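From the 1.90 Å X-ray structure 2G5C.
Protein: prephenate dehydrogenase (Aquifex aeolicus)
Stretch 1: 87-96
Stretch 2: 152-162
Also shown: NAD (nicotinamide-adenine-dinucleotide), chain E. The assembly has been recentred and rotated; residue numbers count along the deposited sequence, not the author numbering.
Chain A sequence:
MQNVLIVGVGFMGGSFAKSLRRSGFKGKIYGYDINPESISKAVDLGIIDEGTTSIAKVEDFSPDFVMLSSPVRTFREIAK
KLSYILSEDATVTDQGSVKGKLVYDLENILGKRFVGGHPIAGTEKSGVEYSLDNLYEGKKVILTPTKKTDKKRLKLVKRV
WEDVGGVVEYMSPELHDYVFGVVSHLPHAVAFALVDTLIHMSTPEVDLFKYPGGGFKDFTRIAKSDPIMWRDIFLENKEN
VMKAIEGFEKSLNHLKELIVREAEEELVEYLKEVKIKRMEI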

ATOM      1  N   SER A  87       3.497  -3.576 -44.532  1.00 31.35           N
ATOM      2  CA  SER A  87       2.550  -3.864 -45.596  1.00 35.19           C
ATOM      3  C   SER A  87       1.180  -3.821 -44.927  1.00 36.98           C
ATOM      4  O   SER A  87       1.081  -3.952 -43.704  1.00 36.03           O
ATOM      5  CB  SER A  87       2.796  -5.254 -46.180  1.00 35.37           C
ATOM      6  OG  SER A  87       2.394  -6.263 -45.273  1.00 37.69           O
ATOM      7  N   GLU A  88       0.131  -3.633 -45.723  1.00 37.89           N
ATOM      8  CA  GLU A  88      -1.229  -3.570 -45.200  1.00 39.16           C
ATOM      9  C   GLU A  88      -1.655  -4.912 -44.602  1.00 38.67           C
ATOM     10  O   GLU A  88      -2.716  -5.024 -43.993  1.00 39.68           O
ATOM     11  CB  GLU A  88      -2.203  -3.186 -46.319  1.00 42.27           C
ATOM     12  CG  GLU A  88      -1.841  -1.915 -47.073  1.00 45.12           C
ATOM     13  CD  GLU A  88      -1.786  -0.690 -46.180  1.00 48.69           C
ATOM     14  OE1 GLU A  88      -2.778  -0.416 -45.470  1.00 50.12           O
ATOM     15  OE2 GLU A  88      -0.747   0.005 -46.192  1.00 52.39           O
ATOM     16  N   ASP A  89      -0.817  -5.925 -44.777  1.00 38.29           N
ATOM     17  CA  ASP A  89      -1.095  -7.266 -44.280  1.00 38.23           C
ATOM     18  C   ASP A  89      -0.600  -7.471 -42.839  1.00 36.75           C
ATOM     19  O   ASP A  89      -0.895  -8.486 -42.204  1.00 35.66           O
ATOM     20  CB  ASP A  89      -0.439  -8.278 -45.234  1.00 41.85           C
ATOM     21  CG  ASP A  89      -0.686  -9.724 -44.838  1.00 45.50           C
ATOM     22  OD1 ASP A  89      -1.641  -9.996 -44.074  1.00 47.63           O
ATOM     23  OD2 ASP A  89       0.074 -10.598 -45.314  1.00 47.45           O
ATOM     24  N   ALA A  90       0.137  -6.496 -42.319  1.00 33.18           N
ATOM     25  CA  ALA A  90       0.684  -6.588 -40.967  1.00 32.76           C
ATOM     26  C   ALA A  90      -0.318  -6.285 -39.851  1.00 31.13           C
ATOM     27  O   ALA A  90      -1.289  -5.552 -40.050  1.00 31.46           O
ATOM     28  CB  ALA A  90       1.891  -5.654 -40.836  1.00 30.52           C
ATOM     29  N   THR A  91      -0.063  -6.858 -38.678  1.00 29.73           N
ATOM     30  CA  THR A  91      -0.900  -6.644 -37.498  1.00 27.99           C
ATOM     31  C   THR A  91      -0.065  -5.910 -36.459  1.00 26.57           C
ATOM     32  O   THR A  91       1.064  -6.309 -36.172  1.00 26.42           O
ATOM     33  CB  THR A  91      -1.372  -7.973 -36.879  1.00 28.31           C
ATOM     34  OG1 THR A  91      -2.284  -8.620 -37.774  1.00 29.35           O
ATOM     35  CG2 THR A  91      -2.071  -7.722 -35.543  1.00 27.64           C
ATOM     36  N   VAL A  92      -0.615  -4.835 -35.904  1.00 25.39           N
ATOM     37  CA  VAL A  92       0.093  -4.047 -34.900  1.00 25.58           C
ATOM     38  C   VAL A  92      -0.729  -3.923 -33.624  1.00 25.92           C
ATOM     39  O   VAL A  92      -1.872  -3.469 -33.659  1.00 23.71           O
ATOM     40  CB  VAL A  92       0.403  -2.623 -35.407  1.00 25.08           C
ATOM     41  CG1 VAL A  92       1.131  -1.831 -34.317  1.00 25.29           C
ATOM     42  CG2 VAL A  92       1.247  -2.687 -36.673  1.00 27.07           C
ATOM     43  N   THR A  93      -0.137  -4.322 -32.500  1.00 24.24           N
ATOM     44  CA  THR A  93      -0.822  -4.249 -31.212  1.00 24.30           C
ATOM     45  C   THR A  93       0.164  -3.684 -30.184  1.00 23.87           C
ATOM     46  O   THR A  93       1.350  -3.554 -30.478  1.00 21.64           O
ATOM     47  CB  THR A  93      -1.355  -5.657 -30.798  1.00 24.41           C
ATOM     48  OG1 THR A  93      -2.226  -5.539 -29.666  1.00 26.67           O
ATOM     49  CG2 THR A  93      -0.207  -6.598 -30.476  1.00 27.22           C
ATOM     50  N   ASP A  94      -0.308  -3.330 -28.991  1.00 23.11           N
ATOM     51  CA  ASP A  94       0.594  -2.753 -27.995  1.00 24.38           C
ATOM     52  C   ASP A  94       0.472  -3.319 -26.576  1.00 24.63           C
ATOM     53  O   ASP A  94      -0.290  -4.253 -26.313  1.00 24.47           O
ATOM     54  CB  ASP A  94       0.404  -1.228 -27.950  1.00 24.71           C
ATOM     55  CG  ASP A  94      -0.914  -0.812 -27.280  1.00 29.17           C
ATOM     56  OD1 ASP A  94      -1.987  -1.331 -27.674  1.00 29.74           O
ATOM     57  OD2 ASP A  94      -0.876   0.042 -26.364  1.00 27.96           O
ATOM     58  N   GLN A  95       1.252  -2.734 -25.673  1.00 25.93           N
ATOM     59  CA  GLN A  95       1.276  -3.117 -24.265  1.00 25.53           C
ATOM     60  C   GLN A  95       1.076  -1.885 -23.393  1.00 24.88           C
ATOM     61  O   GLN A  95       1.090  -1.980 -22.165  1.00 28.32           O
ATOM     62  CB  GLN A  95       2.623  -3.758 -23.911  1.00 26.20           C
ATOM     63  CG  GLN A  95       2.823  -5.146 -24.478  1.00 26.98           C
ATOM     64  CD  GLN A  95       4.011  -5.860 -23.860  1.00 25.72           C
ATOM     65  OE1 GLN A  95       5.144  -5.738 -24.328  1.00 26.24           O
ATOM     66  NE2 GLN A  95       3.755  -6.604 -22.792  1.00 24.01           N
ATOM     67  N   GLY A  96       0.898  -0.731 -24.029  1.00 23.27           N
ATOM     68  CA  GLY A  96       0.713   0.515 -23.300  1.00 23.52           C
ATOM     69  C   GLY A  96      -0.226   0.406 -22.110  1.00 23.77           C
ATOM     70  O   GLY A  96      -1.207  -0.335 -22.161  1.00 23.31           O
ATOM     71  N   LYS A 152     -10.712 -10.292 -37.564  1.00 44.06           N
ATOM     72  CA  LYS A 152      -9.688 -11.303 -37.782  1.00 43.79           C
ATOM     73  C   LYS A 152      -8.429 -10.977 -36.984  1.00 42.26           C
ATOM     74  O   LYS A 152      -7.818 -11.864 -36.388  1.00 42.00           O
ATOM     75  CB  LYS A 152      -9.358 -11.409 -39.272  1.00 45.33           C
ATOM     76  CG  LYS A 152     -10.560 -11.755 -40.145  1.00 50.16           C
ATOM     77  CD  LYS A 152     -11.230 -13.049 -39.683  1.00 52.86           C
ATOM     78  CE  LYS A 152     -12.477 -13.362 -40.501  1.00 53.29           C
ATOM     79  NZ  LYS A 152     -12.164 -13.544 -41.947  1.00 54.63           N
ATOM     80  N   ARG A 153      -8.045  -9.703 -36.972  1.00 40.83           N
ATOM     81  CA  ARG A 153      -6.859  -9.279 -36.235  1.00 38.72           C
ATOM     82  C   ARG A 153      -7.087  -9.324 -34.725  1.00 37.29           C
ATOM     83  O   ARG A 153      -6.160  -9.588 -33.961  1.00 36.21           O
ATOM     84  CB  ARG A 153      -6.443  -7.870 -36.659  1.00 38.52           C
ATOM     85  CG  ARG A 153      -5.754  -7.807 -38.015  1.00 38.65           C
ATOM     86  CD  ARG A 153      -5.218  -6.408 -38.283  1.00 38.53           C
ATOM     87  NE  ARG A 153      -4.307  -6.362 -39.423  1.00 39.89           N
ATOM     88  CZ  ARG A 153      -4.678  -6.492 -40.693  1.00 41.00           C
ATOM     89  NH1 ARG A 153      -5.953  -6.680 -41.003  1.00 42.62           N
ATOM     90  NH2 ARG A 153      -3.771  -6.430 -41.657  1.00 42.83           N
ATOM     91  N   LEU A 154      -8.320  -9.069 -34.297  1.00 36.75           N
ATOM     92  CA  LEU A 154      -8.643  -9.107 -32.870  1.00 35.28           C
ATOM     93  C   LEU A 154      -8.487 -10.532 -32.358  1.00 36.05           C
ATOM     94  O   LEU A 154      -7.824 -10.776 -31.348  1.00 35.07           O
ATOM     95  CB  LEU A 154     -10.080  -8.644 -32.622  1.00 32.65           C
ATOM     96  CG  LEU A 154     -10.536  -8.717 -31.158  1.00 31.37           C
ATOM     97  CD1 LEU A 154      -9.722  -7.732 -30.319  1.00 29.54           C
ATOM     98  CD2 LEU A 154     -12.020  -8.405 -31.050  1.00 28.70           C
ATOM     99  N   LYS A 155      -9.106 -11.471 -33.068  1.00 36.72           N
ATOM    100  CA  LYS A 155      -9.049 -12.877 -32.702  1.00 37.71           C
ATOM    101  C   LYS A 155      -7.608 -13.359 -32.682  1.00 37.05           C
ATOM    102  O   LYS A 155      -7.215 -14.127 -31.806  1.00 38.82           O
ATOM    103  CB  LYS A 155      -9.863 -13.721 -33.692  1.00 39.51           C
ATOM    104  CG  LYS A 155     -11.358 -13.436 -33.679  1.00 40.75           C
ATOM    105  CD  LYS A 155     -12.112 -14.404 -34.582  1.00 42.05           C
ATOM    106  CE  LYS A 155     -13.602 -14.085 -34.626  1.00 43.07           C
ATOM    107  NZ  LYS A 155     -14.238 -14.150 -33.279  1.00 42.77           N
ATOM    108  N   LEU A 156      -6.824 -12.909 -33.655  1.00 36.49           N
ATOM    109  CA  LEU A 156      -5.421 -13.288 -33.732  1.00 35.26           C
ATOM    110  C   LEU A 156      -4.702 -12.871 -32.449  1.00 34.78           C
ATOM    111  O   LEU A 156      -4.202 -13.714 -31.702  1.00 34.18           O
ATOM    112  CB  LEU A 156      -4.762 -12.613 -34.939  1.00 35.13           C
ATOM    113  CG  LEU A 156      -3.242 -12.753 -35.075  1.00 34.93           C
ATOM    114  CD1 LEU A 156      -2.866 -14.211 -35.258  1.00 34.47           C
ATOM    115  CD2 LEU A 156      -2.763 -11.923 -36.258  1.00 36.35           C
ATOM    116  N   VAL A 157      -4.668 -11.565 -32.199  1.00 33.59           N
ATOM    117  CA  VAL A 157      -4.015 -11.012 -31.019  1.00 33.71           C
ATOM    118  C   VAL A 157      -4.510 -11.671 -29.734  1.00 34.35           C
ATOM    119  O   VAL A 157      -3.730 -11.898 -28.811  1.00 33.50           O
ATOM    120  CB  VAL A 157      -4.237  -9.484 -30.939  1.00 32.83           C
ATOM    121  CG1 VAL A 157      -3.632  -8.928 -29.663  1.00 31.12           C
ATOM    122  CG2 VAL A 157      -3.608  -8.810 -32.151  1.00 32.08           C
ATOM    123  N   LYS A 158      -5.805 -11.977 -29.678  1.00 36.25           N
ATOM    124  CA  LYS A 158      -6.386 -12.622 -28.506  1.00 37.06           C
ATOM    125  C   LYS A 158      -5.764 -13.996 -28.288  1.00 37.32           C
ATOM    126  O   LYS A 158      -5.298 -14.310 -27.193  1.00 36.65           O
ATOM    127  CB  LYS A 158      -7.901 -12.780 -28.665  1.00 39.34           C
ATOM    128  CG  LYS A 158      -8.549 -13.575 -27.537  1.00 41.61           C
ATOM    129  CD  LYS A 158     -10.056 -13.693 -27.706  1.00 44.24           C
ATOM    130  CE  LYS A 158     -10.668 -14.536 -26.594  1.00 44.61           C
ATOM    131  NZ  LYS A 158     -12.138 -14.708 -26.762  1.00 47.67           N
ATOM    132  N   ARG A 159      -5.758 -14.814 -29.335  1.00 38.09           N
ATOM    133  CA  ARG A 159      -5.191 -16.154 -29.240  1.00 39.61           C
ATOM    134  C   ARG A 159      -3.724 -16.138 -28.827  1.00 38.30           C
ATOM    135  O   ARG A 159      -3.282 -16.999 -28.070  1.00 37.71           O
ATOM    136  CB  ARG A 159      -5.330 -16.893 -30.576  1.00 42.77           C
ATOM    137  CG  ARG A 159      -6.763 -17.215 -30.973  1.00 48.03           C
ATOM    138  CD  ARG A 159      -6.793 -18.192 -32.149  1.00 52.53           C
ATOM    139  NE  ARG A 159      -8.149 -18.492 -32.602  1.00 56.06           N
ATOM    140  CZ  ARG A 159      -8.961 -17.607 -33.175  1.00 57.71           C
ATOM    141  NH1 ARG A 159      -8.552 -16.360 -33.368  1.00 58.67           N
ATOM    142  NH2 ARG A 159     -10.180 -17.969 -33.560  1.00 57.61           N
ATOM    143  N   VAL A 160      -2.972 -15.161 -29.332  1.00 36.65           N
ATOM    144  CA  VAL A 160      -1.553 -15.046 -29.013  1.00 35.39           C
ATOM    145  C   VAL A 160      -1.350 -14.830 -27.516  1.00 35.39           C
ATOM    146  O   VAL A 160      -0.554 -15.521 -26.880  1.00 35.04           O
ATOM    147  CB  VAL A 160      -0.900 -13.874 -29.773  1.00 34.94           C
ATOM    148  CG1 VAL A 160       0.582 -13.793 -29.431  1.00 35.29           C
ATOM    149  CG2 VAL A 160      -1.091 -14.056 -31.270  1.00 36.15           C
ATOM    150  N   TRP A 161      -2.067 -13.861 -26.959  1.00 34.74           N
ATOM    151  CA  TRP A 161      -1.964 -13.575 -25.534  1.00 35.37           C
ATOM    152  C   TRP A 161      -2.308 -14.814 -24.715  1.00 36.36           C
ATOM    153  O   TRP A 161      -1.643 -15.124 -23.729  1.00 36.14           O
ATOM    154  CB  TRP A 161      -2.898 -12.427 -25.163  1.00 32.18           C
ATOM    155  CG  TRP A 161      -2.327 -11.074 -25.458  1.00 29.83           C
ATOM    156  CD1 TRP A 161      -2.878 -10.108 -26.246  1.00 29.05           C
ATOM    157  CD2 TRP A 161      -1.131 -10.509 -24.906  1.00 27.56           C
ATOM    158  NE1 TRP A 161      -2.104  -8.972 -26.214  1.00 26.93           N
ATOM    159  CE2 TRP A 161      -1.027  -9.191 -25.397  1.00 27.91           C
ATOM    160  CE3 TRP A 161      -0.137 -10.989 -24.040  1.00 27.46           C
ATOM    161  CZ2 TRP A 161       0.034  -8.341 -25.051  1.00 25.20           C
ATOM    162  CZ3 TRP A 161       0.915 -10.146 -23.697  1.00 23.82           C
ATOM    163  CH2 TRP A 161       0.990  -8.837 -24.201  1.00 26.52           C
ATOM    164  N   GLU A 162      -3.352 -15.522 -25.130  1.00 38.27           N
ATOM    165  CA  GLU A 162      -3.770 -16.732 -24.435  1.00 41.26           C
ATOM    166  C   GLU A 162      -2.675 -17.790 -24.532  1.00 42.19           C
ATOM    167  O   GLU A 162      -2.501 -18.597 -23.619  1.00 42.77           O
ATOM    168  CB  GLU A 162      -5.070 -17.273 -25.041  1.00 41.62           C
ATOM    169  CG  GLU A 162      -6.212 -16.270 -25.038  1.00 42.87           C
ATOM    170  CD  GLU A 162      -7.516 -16.852 -25.550  1.00 43.94           C
ATOM    171  OE1 GLU A 162      -7.572 -17.279 -26.723  1.00 43.44           O
ATOM    172  OE2 GLU A 162      -8.491 -16.881 -24.774  1.00 45.56           O
TER
HETATM  173  PA  NAD E3686      11.568  -0.336 -20.204  1.00 33.72           P
HETATM  174  O1A NAD E3686      12.068  -1.577 -19.591  1.00 31.02           O
HETATM  175  O2A NAD E3686      12.208   0.950 -19.727  1.00 30.42           O
HETATM  176  O5B NAD E3686      11.723  -0.518 -21.778  1.00 32.16           O
HETATM  177  C5B NAD E3686      11.339   0.512 -22.641  1.00 31.31           C
HETATM  178  C4B NAD E3686      12.170   0.428 -23.909  1.00 28.47           C
HETATM  179  O4B NAD E3686      11.747   1.514 -24.690  1.00 30.43           O
HETATM  180  C3B NAD E3686      13.681   0.649 -23.664  1.00 30.82           C
HETATM  181  O3B NAD E3686      14.463  -0.462 -24.085  1.00 29.46           O
HETATM  182  C2B NAD E3686      13.965   1.950 -24.418  1.00 31.01           C
HETATM  183  O2B NAD E3686      15.265   2.088 -24.951  1.00 30.47           O
HETATM  184  C1B NAD E3686      12.859   1.889 -25.445  1.00 30.12           C
HETATM  185  N9A NAD E3686      12.487   3.113 -26.177  1.00 30.09           N
HETATM  186  C8A NAD E3686      12.333   4.398 -25.711  1.00 27.82           C
HETATM  187  N7A NAD E3686      11.981   5.189 -26.740  1.00 30.08           N
HETATM  188  C5A NAD E3686      11.905   4.435 -27.859  1.00 30.74           C
HETATM  189  C6A NAD E3686      11.592   4.697 -29.202  1.00 28.94           C
HETATM  190  N6A NAD E3686      11.277   5.916 -29.601  1.00 30.57           N
HETATM  191  N1A NAD E3686      11.609   3.655 -30.131  1.00 30.91           N
HETATM  192  C2A NAD E3686      11.938   2.357 -29.739  1.00 30.49           C
HETATM  193  N3A NAD E3686      12.249   2.089 -28.413  1.00 33.27           N
HETATM  194  C4A NAD E3686      12.228   3.118 -27.504  1.00 30.27           C
HETATM  195  O3  NAD E3686       9.951  -0.182 -20.013  1.00 33.51           O
HETATM  196  PN  NAD E3686       8.906  -1.384 -19.797  1.00 35.85           P
HETATM  197  O1N NAD E3686       9.372  -2.553 -20.567  1.00 33.26           O
HETATM  198  O2N NAD E3686       8.742  -1.583 -18.331  1.00 36.82           O
HETATM  199  O5D NAD E3686       7.474  -0.887 -20.352  1.00 39.31           O
HETATM  200  C5D NAD E3686       7.273  -0.598 -21.722  1.00 37.72           C
HETATM  201  C4D NAD E3686       5.802  -0.259 -22.050  1.00 36.50           C
HETATM  202  O4D NAD E3686       4.939  -1.188 -21.414  1.00 37.28           O
HETATM  203  C3D NAD E3686       5.271   1.132 -21.676  1.00 37.26           C
HETATM  204  O3D NAD E3686       4.610   1.687 -22.815  1.00 36.27           O
HETATM  205  C2D NAD E3686       4.303   0.917 -20.524  1.00 37.35           C
HETATM  206  O2D NAD E3686       3.209   1.829 -20.537  1.00 34.62           O
HETATM  207  C1D NAD E3686       3.901  -0.547 -20.700  1.00 36.28           C
HETATM  208  N1N NAD E3686       3.643  -1.329 -19.451  1.00 37.05           N
HETATM  209  C2N NAD E3686       4.626  -1.341 -18.464  1.00 37.34           C
HETATM  210  C3N NAD E3686       4.417  -2.063 -17.281  1.00 38.73           C
HETATM  211  C7N NAD E3686       5.487  -2.066 -16.229  1.00 39.37           C
HETATM  212  O7N NAD E3686       5.252  -2.781 -15.086  1.00 41.08           O
HETATM  213  N7N NAD E3686       6.633  -1.419 -16.350  1.00 39.82           N
HETATM  214  C4N NAD E3686       3.197  -2.775 -17.114  1.00 38.80           C
HETATM  215  C5N NAD E3686       2.208  -2.756 -18.124  1.00 37.80           C
HETATM  216  C6N NAD E3686       2.446  -2.022 -19.297  1.00 38.49           C
HETATM  217  O   HOH W   1      -2.091  -6.331 -27.141  1.00 25.29           O

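Residues Ser87 to Ala90 form a type I β turn, closed by a 3.0 Å hydrogen bond from Ala90 N to Ser87 O, that leads into the strand 91-94. Helix 152-162 packs across this strand at 53°, with the axes 9.6 Å apart at closest approach. Thr91 lies nearest Arg153 and Thr93 nearest Val157, with CA-CA separations of 6.6 and 7.5 Å. Strand alternation directs Thr91 and Thr93 toward the helix and Val92 away, while the CA-to-CB bonds of Arg153, Leu156, Val157 and Trp161 point toward the strand segment.

Arg153 makes the direct polar link. Its extended side chain carries the guanidinium to the turn, where NE and NH2 both donate to Ala90 O (3.2 and 3.1 Å); NH2 also lies 2.9 Å from Glu88 O. The carbonyls approach the edge of the group, where its N-H bonds point.

Beyond it the direct contacts are van der Waals packing, and the polar link passes through a water. Thr91 CG2 meets Val157 CG2 at 3.9 Å, and Val157 CG1 lies 3.7 Å from Thr93 OG1; these short, branched side chains suit the close, buried packing. Further along, a water bridges the elements, donating to Thr93 OG1 (2.6 Å) and Asp94 O (2.9 Å) and accepting from Trp161 NE1 (2.8 Å), which satisfies the buried indole nitrogen. Gln95 NE2 reaches the edge of the same ring, 3.8 Å from Trp161 CH2.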